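Local coordinates for protein catecholate siderophore receptor Fiu (Escherichia coli, PDB 6BPM) that carries iron bound to catecholate siderophores across the outer membrane, drawing its energy from TonB, and serves as receptor for microcins M, H47 and E492, at residues 160-165 / 184-189; 471-476 / 524-529; 613-618 / 653-658. All coordinates share one frame; numbering follows the deposited sequence.

Contact 1. Residues 160-165 / 184-189; sequences WFRRGT and GEKTHD. With POG ((20S)-2,5,8,11,14,17-hexamethyl-3,6,9,12,15,18-hexaoxahenicosane-1,20-diol), chain C.
Glu185 OE1 is held from more than one direction. Across the strand pair Arg163 NE forms a salt bridge with it, donating at 2.8 Å to the anti lone pair of Glu185 OE1, which lies 18° out of the guanidinium plane, while the hydroxyl of Thr56 in the plug domain binds the same oxygen. A further approach from Arg163 NH2 is weak and doubtful; that nitrogen has its stronger partner in Asp110 of the plug. Guanidinium and carboxylate are turned 56° apart, and Glu185 reaches its place with CG anti to the backbone N (chi1 -175°) and an extended chain. Phe161 lies beside the same carboxylate, its CE2 3.8 Å from Glu185 CD, and meets Thr187 OG1 at the ring edge, 3.5 Å from Phe161 CD2. That hydroxyl donates to His188 O, only 2.6 Å from Thr187 OG1. The pair is a hairpin of the TonB-dependent receptor barrel, strands 161-171 and 176-189 running antiparallel, and Trp160 and Phe161 form a G1 bulge against Gly157. Arg162 pairs with Lys186 through two backbone bonds, the shorter being Arg162 N to Lys186 O at 2.8 Å, and Lys186 CB sits over one face of the Arg162 guanidinium. On the face that carries Arg162 and Lys186, Gly164 and Gly184 let the glycol chain lie against bare backbone, with Gly184 CA 3.4 Å from POG C11; a CB on either glycine would strike it.

Contact 2. Residues 471-476 / 524-529; sequences VDTAKS and NRTDFK. With POG ((20S)-2,5,8,11,14,17-hexamethyl-3,6,9,12,15,18-hexaoxahenicosane-1,20-diol), chain E.
Next to Thr526, the residue whose carbonyl Lys475 reaches, two flat groups of the loop lie over each other: Phe528 CE1 stands 3.4 Å above the plane of the Arg525 guanidinium, over its centre, and Arg525 NE in turn lies over one face of the Phe528 ring, offset toward its rim. The guanidinium edge is given to Asp527, bound side-on by two nearly in-plane bonds, Arg525 NE to Asp527 OD1 at 2.9 Å and Arg525 NH1 to Asp527 OD2 at 2.7 Å, each on a syn lone pair. Arg525 NH2 donates to Gly520 O. These groups brace the type I turn from Arg525 to Phe528, which Phe528 N closes on Arg525 O and whose second residue, Thr526, faces strand 467-489. There Lys475 turns at chi2 (70°) and brings its ammonium to the turn: Lys475 NZ donates to Thr526 O at 3.0 Å, with a C=O...donor angle of 160° and the donor tilted 18° from the carbonyl plane. Thr526 and Thr473 meet tip to tip, Thr526 CG2 being 3.7 Å from Thr473 OG1, and a water joins the two hydroxyls, 3.1 Å from Thr473 OG1 and 2.6 Å from Thr526 OG1. A methionine in place of Lys475 would probably leave Thr526 O without its donor from the strand, with the methyl contact and the water left to join turn and strand 467-489. The other side of the strand meets a glycol chain at Ser476. Long loops of this kind, packed on barrel strands, belong to the TonB-dependent receptor fold. Asp527 pairs with Arg525 within the turn, and the strand's lysine meets a neutral carbonyl; the junction probably rests on a charge-assisted hydrogen bond rather than on an ion pair.

Contact 3. Residues 613-618 / 653-658; sequences DVAQDG and SMHKGS
Asp617 and His655 meet almost at right angles, the carboxylate plane turned 87° from the imidazole plane. Asp617 OD1 lies in the ring plane at its edge, while Asp617 OD2 comes 3.6 Å from His655 CE1. Asp617 OD1 is bonded to the backbone N of Ser619, so its own loop positions the acid. A water bridges the two residues: it accepts from Asp617 N at 2.7 Å and bonds His655 ND1 at 3.2 Å. Ala615 CB packs obliquely against the same ring, 3.7 Å from His655 ND1. The backbones touch at a single bridge, Ala615 with Gly657, where the barrel strand 642-655 has just run out and the type I turn from Ala615 to Gly618, in the loop between strands 595-610 and 628-636, folds onto its continuation. Gln616 N donates to Lys656 O at 2.9 Å, and Ser658 N returns a bond to Val614 O at 2.9 Å, its donor 38° above the carbonyl plane. On the far side of this bridge Gln616 and Lys656 lie side by side and point the same way. Gln616 bends at chi2 (63°), which carries its amide over Ser658 and gives Gln616 OE1 to the backbone N of Asp659; Lys656 NZ adds only a weak bond to Gln616 OE1 at 3.4 Å. The ammonium, at the end of a chain folded back at chi3 and chi4, is held chiefly by carbonyls: Gly657 O, 3.1 Å from Lys656 NZ, and the backbone oxygen of Lys706.

In the fold
All three contacts belong to one closed antiparallel barrel, and they follow each other along the chain without overlapping. Contact 1 joins neighbouring strands within the wall, whereas contacts 2 and 3 fasten loops to strands, or to the stretch just past a strand's end. Contacts 1 and 2 lie on opposite sides of the chain's centre, their own centres 45 Å apart. Contacts 2 and 3 are nearer, with nearest atoms about 15 Å apart, yet they do not touch; the nearest atoms of contacts 1 and 3 are about 18 Å apart. Separate glycol molecules rest against contacts 1 and 2, while contact 1 also meets the plug domain.

Contact 1. Residues 160-165 / 184-189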
# COMPACT_ATOMS: atom_id res chain seq x y z
N TRP A 160 -4.28 24.91 7.83
CA TRP A 160 -5.57 24.67 8.47
C TRP A 160 -5.89 23.18 8.49
O TRP A 160 -6.99 22.76 8.15
CB TRP A 160 -6.68 25.49 7.78
CG TRP A 160 -6.57 26.93 8.17
CD1 TRP A 160 -6.17 27.96 7.38
CD2 TRP A 160 -6.79 27.48 9.48
NE1 TRP A 160 -6.15 29.13 8.10
CE2 TRP A 160 -6.53 28.86 9.39
CE3 TRP A 160 -7.19 26.93 10.71
CZ2 TRP A 160 -6.66 29.71 10.49
CZ3 TRP A 160 -7.32 27.78 11.80
CH2 TRP A 160 -7.06 29.15 11.68
N PHE A 161 -4.90 22.37 8.85
CA PHE A 161 -5.13 20.95 9.05
C PHE A 161 -5.83 20.76 10.38
O PHE A 161 -5.31 21.19 11.42
CB PHE A 161 -3.80 20.18 9.04
CG PHE A 161 -3.94 18.72 9.40
CD1 PHE A 161 -4.03 18.33 10.72
CD2 PHE A 161 -3.96 17.75 8.41
CE1 PHE A 161 -4.17 17.01 11.05
CE2 PHE A 161 -4.08 16.41 8.75
CZ PHE A 161 -4.18 16.05 10.07
N ARG A 162 -7.00 20.11 10.37
CA ARG A 162 -7.77 19.86 11.59
C ARG A 162 -8.13 18.39 11.67
O ARG A 162 -8.55 17.78 10.68
CB ARG A 162 -9.04 20.70 11.63
CG ARG A 162 -8.84 22.13 12.01
CD ARG A 162 -10.03 22.91 11.57
NE ARG A 162 -10.00 23.05 10.12
CZ ARG A 162 -11.06 23.30 9.36
NH1 ARG A 162 -12.27 23.42 9.90
NH2 ARG A 162 -10.92 23.40 8.04
N ARG A 163 -7.94 17.82 12.85
CA ARG A 163 -8.21 16.40 13.04
C ARG A 163 -8.71 16.18 14.45
O ARG A 163 -8.23 16.81 15.41
CB ARG A 163 -6.97 15.54 12.77
CG ARG A 163 -7.15 14.11 13.16
CD ARG A 163 -5.97 13.23 12.77
NE ARG A 163 -6.40 12.39 11.67
CZ ARG A 163 -6.62 11.09 11.76
NH1 ARG A 163 -6.39 10.49 12.90
NH2 ARG A 163 -7.05 10.40 10.72
N GLY A 164 -9.69 15.30 14.57
CA GLY A 164 -10.16 14.90 15.88
C GLY A 164 -10.35 13.41 15.84
O GLY A 164 -10.82 12.88 14.82
N THR A 165 -10.00 12.73 16.92
CA THR A 165 -10.21 11.29 17.02
C THR A 165 -10.74 11.01 18.40
O THR A 165 -10.46 11.75 19.34
CB THR A 165 -8.92 10.47 16.83
OG1 THR A 165 -7.93 10.96 17.74
CG2 THR A 165 -8.39 10.59 15.40
N GLY A 184 -12.41 12.47 12.59
CA GLY A 184 -12.74 13.49 11.63
C GLY A 184 -11.49 14.25 11.23
O GLY A 184 -10.66 14.59 12.09
N GLU A 185 -11.33 14.51 9.94
CA GLU A 185 -10.15 15.21 9.45
C GLU A 185 -10.52 16.09 8.27
O GLU A 185 -11.18 15.61 7.34
CB GLU A 185 -9.06 14.21 9.05
CG GLU A 185 -7.72 14.83 8.63
CD GLU A 185 -6.72 13.78 8.12
OE1 GLU A 185 -6.15 13.04 8.97
OE2 GLU A 185 -6.49 13.70 6.89
N LYS A 186 -10.04 17.33 8.29
CA LYS A 186 -10.27 18.32 7.24
C LYS A 186 -8.99 19.09 7.00
O LYS A 186 -8.40 19.61 7.96
CB LYS A 186 -11.37 19.30 7.62
CG LYS A 186 -12.79 18.86 7.38
CD LYS A 186 -13.68 20.09 7.39
CE LYS A 186 -14.75 20.01 6.32
NZ LYS A 186 -15.42 21.33 6.27
N THR A 187 -8.55 19.20 5.75
CA THR A 187 -7.30 19.91 5.50
C THR A 187 -7.21 20.43 4.07
O THR A 187 -7.75 19.83 3.14
CB THR A 187 -6.11 18.99 5.79
OG1 THR A 187 -4.90 19.76 5.73
CG2 THR A 187 -6.05 17.89 4.75
N HIS A 188 -6.50 21.55 3.91
CA HIS A 188 -5.88 21.91 2.64
C HIS A 188 -4.47 21.33 2.59
O HIS A 188 -4.00 20.71 3.54
CB HIS A 188 -5.86 23.42 2.44
CG HIS A 188 -7.23 24.03 2.42
ND1 HIS A 188 -7.82 24.55 3.55
CD2 HIS A 188 -8.13 24.16 1.42
CE1 HIS A 188 -9.03 24.99 3.24
NE2 HIS A 188 -9.24 24.76 1.96
N ASP A 189 -3.77 21.57 1.49
CA ASP A 189 -2.42 21.05 1.30
C ASP A 189 -1.44 22.22 1.41
O ASP A 189 -1.53 23.18 0.64
CB ASP A 189 -2.31 20.37 -0.06
CG ASP A 189 -1.08 19.46 -0.19
OD1 ASP A 189 0.06 19.89 0.11
OD2 ASP A 189 -1.29 18.29 -0.59
OH POG C . -8.56 23.45 16.03
C2 POG C . -9.86 23.93 16.25
C1 POG C . -9.92 24.65 17.59
C3 POG C . -10.82 22.75 16.24
O2 POG C . -10.24 21.69 15.53
C5 POG C . -10.04 20.47 16.21
O1 POG C . -11.96 14.90 21.25
C4 POG C . -11.61 15.77 20.21
C6 POG C . -12.77 15.91 19.24
O3 POG C . -12.90 14.76 18.43
C7 POG C . -13.51 14.99 17.18
C8 POG C . -13.87 13.72 16.42
O4 POG C . -14.97 14.00 15.60
C9 POG C . -14.71 15.05 14.70
C10 POG C . -15.53 14.91 13.41
O5 POG C . -15.54 16.14 12.72
C11 POG C . -14.31 16.44 12.11
C12 POG C . -14.04 17.95 12.07
O6 POG C . -12.69 18.24 12.31
C13 POG C . -12.18 17.87 13.57
C14 POG C . -11.69 19.10 14.33
O7 POG C . -11.84 18.86 15.71
C15 POG C . -11.39 19.84 16.61
C16 POG C . -9.14 20.70 17.42
C17 POG C . -12.43 20.38 13.91
C18 POG C . -14.89 18.70 13.09
C19 POG C . -16.95 14.50 13.77
C20 POG C . -14.20 12.60 17.39
C21 POG C . -12.51 17.19 18.42

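Contact 2. Residues 471-476 / 524-529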
# COMPACT_ATOMS: atom_id res chain seq x y z
N VAL A 471 -14.25 -7.83 -24.33
CA VAL A 471 -13.74 -9.08 -23.77
C VAL A 471 -14.81 -9.66 -22.86
O VAL A 471 -15.50 -8.94 -22.13
CB VAL A 471 -12.38 -8.87 -23.06
CG1 VAL A 471 -12.47 -7.83 -21.99
CG2 VAL A 471 -11.89 -10.22 -22.46
N ASP A 472 -14.95 -10.98 -22.92
CA ASP A 472 -15.88 -11.73 -22.07
C ASP A 472 -15.33 -13.15 -21.99
O ASP A 472 -15.59 -13.97 -22.88
CB ASP A 472 -17.29 -11.74 -22.61
CG ASP A 472 -18.25 -12.45 -21.69
OD1 ASP A 472 -17.80 -13.05 -20.71
OD2 ASP A 472 -19.47 -12.46 -21.97
N THR A 473 -14.56 -13.43 -20.95
CA THR A 473 -13.98 -14.76 -20.84
C THR A 473 -13.83 -15.14 -19.37
O THR A 473 -14.19 -14.38 -18.46
CB THR A 473 -12.66 -14.82 -21.62
OG1 THR A 473 -12.16 -16.17 -21.61
CG2 THR A 473 -11.63 -13.87 -21.03
N ALA A 474 -13.33 -16.35 -19.14
CA ALA A 474 -13.20 -16.89 -17.79
C ALA A 474 -11.96 -17.78 -17.68
O ALA A 474 -11.42 -18.27 -18.67
CB ALA A 474 -14.47 -17.66 -17.42
N LYS A 475 -11.53 -18.00 -16.44
CA LYS A 475 -10.29 -18.73 -16.18
C LYS A 475 -10.39 -19.46 -14.84
O LYS A 475 -10.59 -18.82 -13.81
CB LYS A 475 -9.12 -17.75 -16.14
CG LYS A 475 -7.87 -18.28 -15.50
CD LYS A 475 -7.25 -19.33 -16.36
CE LYS A 475 -5.81 -19.52 -15.97
NZ LYS A 475 -5.23 -20.66 -16.71
N SER A 476 -10.16 -20.78 -14.85
CA SER A 476 -10.15 -21.59 -13.64
C SER A 476 -8.75 -22.14 -13.40
O SER A 476 -8.05 -22.52 -14.34
CB SER A 476 -11.11 -22.77 -13.73
OG SER A 476 -12.44 -22.32 -13.90
N ASN A 524 -2.55 -11.49 -18.38
CA ASN A 524 -3.87 -11.99 -18.03
C ASN A 524 -4.49 -12.86 -19.10
O ASN A 524 -5.66 -13.22 -18.99
CB ASN A 524 -4.79 -10.82 -17.69
CG ASN A 524 -4.38 -10.11 -16.43
OD1 ASN A 524 -4.27 -10.73 -15.38
ND2 ASN A 524 -4.11 -8.82 -16.53
N ARG A 525 -3.74 -13.24 -20.13
CA ARG A 525 -4.26 -14.21 -21.09
C ARG A 525 -4.70 -15.47 -20.34
O ARG A 525 -3.98 -15.97 -19.47
CB ARG A 525 -3.19 -14.56 -22.12
CG ARG A 525 -3.06 -13.55 -23.22
CD ARG A 525 -1.83 -13.79 -24.04
NE ARG A 525 -1.88 -15.12 -24.66
CZ ARG A 525 -1.11 -15.48 -25.68
NH1 ARG A 525 -1.21 -16.70 -26.19
NH2 ARG A 525 -0.28 -14.60 -26.23
N THR A 526 -5.89 -15.97 -20.67
CA THR A 526 -6.38 -17.14 -19.94
C THR A 526 -5.51 -18.36 -20.15
O THR A 526 -5.52 -19.27 -19.32
CB THR A 526 -7.83 -17.48 -20.32
OG1 THR A 526 -7.89 -17.86 -21.70
CG2 THR A 526 -8.77 -16.30 -20.02
N ASP A 527 -4.77 -18.40 -21.27
CA ASP A 527 -3.87 -19.51 -21.58
C ASP A 527 -2.51 -19.37 -20.90
O ASP A 527 -1.74 -20.33 -20.92
CB ASP A 527 -3.73 -19.67 -23.10
CG ASP A 527 -3.09 -18.45 -23.79
OD1 ASP A 527 -3.25 -17.30 -23.33
OD2 ASP A 527 -2.45 -18.65 -24.85
N PHE A 528 -2.18 -18.21 -20.34
CA PHE A 528 -0.88 -18.08 -19.70
C PHE A 528 -0.88 -18.71 -18.31
O PHE A 528 -1.91 -19.15 -17.78
CB PHE A 528 -0.46 -16.61 -19.62
CG PHE A 528 0.22 -16.13 -20.86
CD1 PHE A 528 0.34 -16.97 -21.95
CD2 PHE A 528 0.71 -14.85 -20.97
CE1 PHE A 528 0.97 -16.54 -23.12
CE2 PHE A 528 1.34 -14.41 -22.14
CZ PHE A 528 1.46 -15.26 -23.21
N LYS A 529 0.31 -18.82 -17.74
CA LYS A 529 0.57 -19.33 -16.41
C LYS A 529 0.65 -18.20 -15.42
O LYS A 529 0.85 -17.04 -15.80
CB LYS A 529 1.89 -20.12 -16.37
CG LYS A 529 1.96 -21.29 -17.30
CD LYS A 529 3.29 -22.00 -17.18
CE LYS A 529 4.40 -21.13 -17.72
NZ LYS A 529 5.61 -21.92 -18.07
OH POG E . -9.70 -26.12 -14.68
C2 POG E . -9.17 -26.50 -13.44
C1 POG E . -8.50 -27.87 -13.54
C3 POG E . -10.30 -26.56 -12.41
O2 POG E . -10.12 -25.52 -11.49
C5 POG E . -10.90 -25.62 -10.33
O1 POG E . -18.54 -15.96 2.42
C4 POG E . -17.97 -16.21 1.17
C6 POG E . -18.84 -17.20 0.40
O3 POG E . -18.36 -17.33 -0.91
C7 POG E . -19.21 -17.97 -1.82
C8 POG E . -18.50 -19.05 -2.65
O4 POG E . -17.14 -18.75 -2.90
C9 POG E . -16.44 -19.48 -3.88
C10 POG E . -16.07 -20.92 -3.48
O5 POG E . -15.07 -21.33 -4.39
C11 POG E . -15.00 -22.60 -4.99
C12 POG E . -15.22 -22.47 -6.49
O6 POG E . -14.05 -22.00 -7.06
C13 POG E . -13.81 -22.51 -8.34
C14 POG E . -12.85 -23.69 -8.24
O7 POG E . -12.42 -23.99 -9.54
C15 POG E . -11.05 -24.22 -9.73
C16 POG E . -10.21 -26.52 -9.32
C17 POG E . -13.53 -24.91 -7.62
C18 POG E . -16.36 -21.51 -6.88
C19 POG E . -17.30 -21.83 -3.47
C20 POG E . -19.34 -19.26 -3.92
C21 POG E . -20.29 -16.70 0.41
O HOH W 1 -9.73 -16.96 -23.29

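Contact 3. Residues 613-618 / 653-658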
# COMPACT_ATOMS: atom_id res chain seq x y z
N ASP A 613 14.57 -4.49 -21.69
CA ASP A 613 14.77 -3.52 -20.63
C ASP A 613 13.58 -2.57 -20.56
O ASP A 613 13.02 -2.16 -21.57
CB ASP A 613 16.07 -2.75 -20.83
CG ASP A 613 17.29 -3.55 -20.43
OD1 ASP A 613 17.10 -4.61 -19.79
OD2 ASP A 613 18.42 -3.13 -20.74
N VAL A 614 13.18 -2.24 -19.33
CA VAL A 614 12.04 -1.38 -19.07
C VAL A 614 12.42 -0.02 -18.50
O VAL A 614 11.53 0.81 -18.29
CB VAL A 614 11.03 -2.10 -18.15
CG1 VAL A 614 10.48 -3.36 -18.83
CG2 VAL A 614 11.70 -2.47 -16.82
N ALA A 615 13.70 0.25 -18.28
CA ALA A 615 14.11 1.55 -17.74
C ALA A 615 14.41 2.52 -18.87
O ALA A 615 14.96 2.13 -19.91
CB ALA A 615 15.33 1.43 -16.84
N GLN A 616 14.06 3.79 -18.65
CA GLN A 616 14.16 4.78 -19.72
C GLN A 616 15.57 4.86 -20.29
O GLN A 616 15.74 4.88 -21.52
CB GLN A 616 13.72 6.15 -19.21
CG GLN A 616 13.93 7.22 -20.26
CD GLN A 616 13.10 6.96 -21.51
OE1 GLN A 616 11.94 6.57 -21.43
NE2 GLN A 616 13.72 7.10 -22.67
N ASP A 617 16.59 4.88 -19.42
CA ASP A 617 17.99 5.00 -19.85
C ASP A 617 18.55 3.70 -20.37
O ASP A 617 19.75 3.62 -20.62
CB ASP A 617 18.89 5.52 -18.71
CG ASP A 617 19.23 4.45 -17.66
OD1 ASP A 617 18.88 3.25 -17.81
OD2 ASP A 617 19.84 4.83 -16.63
N GLY A 618 17.71 2.69 -20.53
CA GLY A 618 18.10 1.50 -21.24
C GLY A 618 18.85 0.47 -20.44
O GLY A 618 19.13 -0.60 -20.98
N SER A 653 17.80 7.24 -5.53
CA SER A 653 17.31 7.61 -6.85
C SER A 653 16.66 6.41 -7.53
O SER A 653 16.95 5.26 -7.20
CB SER A 653 18.44 8.15 -7.72
OG SER A 653 19.29 7.09 -8.10
N MET A 654 15.72 6.68 -8.44
CA MET A 654 15.09 5.60 -9.19
C MET A 654 14.93 5.97 -10.65
O MET A 654 15.05 7.12 -11.05
CB MET A 654 13.73 5.19 -8.61
CG MET A 654 13.05 6.24 -7.79
SD MET A 654 11.75 5.54 -6.73
CE MET A 654 11.63 6.85 -5.52
N HIS A 655 14.63 4.94 -11.43
CA HIS A 655 14.50 5.05 -12.86
C HIS A 655 13.05 5.28 -13.21
O HIS A 655 12.15 4.70 -12.59
CB HIS A 655 14.95 3.75 -13.53
CG HIS A 655 16.39 3.43 -13.31
ND1 HIS A 655 17.31 3.35 -14.34
CD2 HIS A 655 17.08 3.17 -12.17
CE1 HIS A 655 18.50 3.05 -13.84
NE2 HIS A 655 18.38 2.93 -12.53
N LYS A 656 12.83 6.10 -14.23
CA LYS A 656 11.52 6.13 -14.85
C LYS A 656 11.41 4.95 -15.81
O LYS A 656 12.41 4.42 -16.30
CB LYS A 656 11.32 7.45 -15.59
CG LYS A 656 9.96 7.65 -16.17
CD LYS A 656 9.89 9.01 -16.88
CE LYS A 656 10.69 9.08 -18.15
NZ LYS A 656 10.01 8.33 -19.23
N GLY A 657 10.18 4.53 -16.06
CA GLY A 657 9.96 3.53 -17.08
C GLY A 657 10.25 4.13 -18.44
O GLY A 657 10.38 5.35 -18.60
N SER A 658 10.46 3.27 -19.42
CA SER A 658 10.67 3.77 -20.77
C SER A 658 9.35 4.25 -21.37
O SER A 658 8.33 3.56 -21.30
CB SER A 658 11.34 2.71 -21.64
OG SER A 658 10.53 1.55 -21.73
O HOH W 2 16.01 4.96 -16.80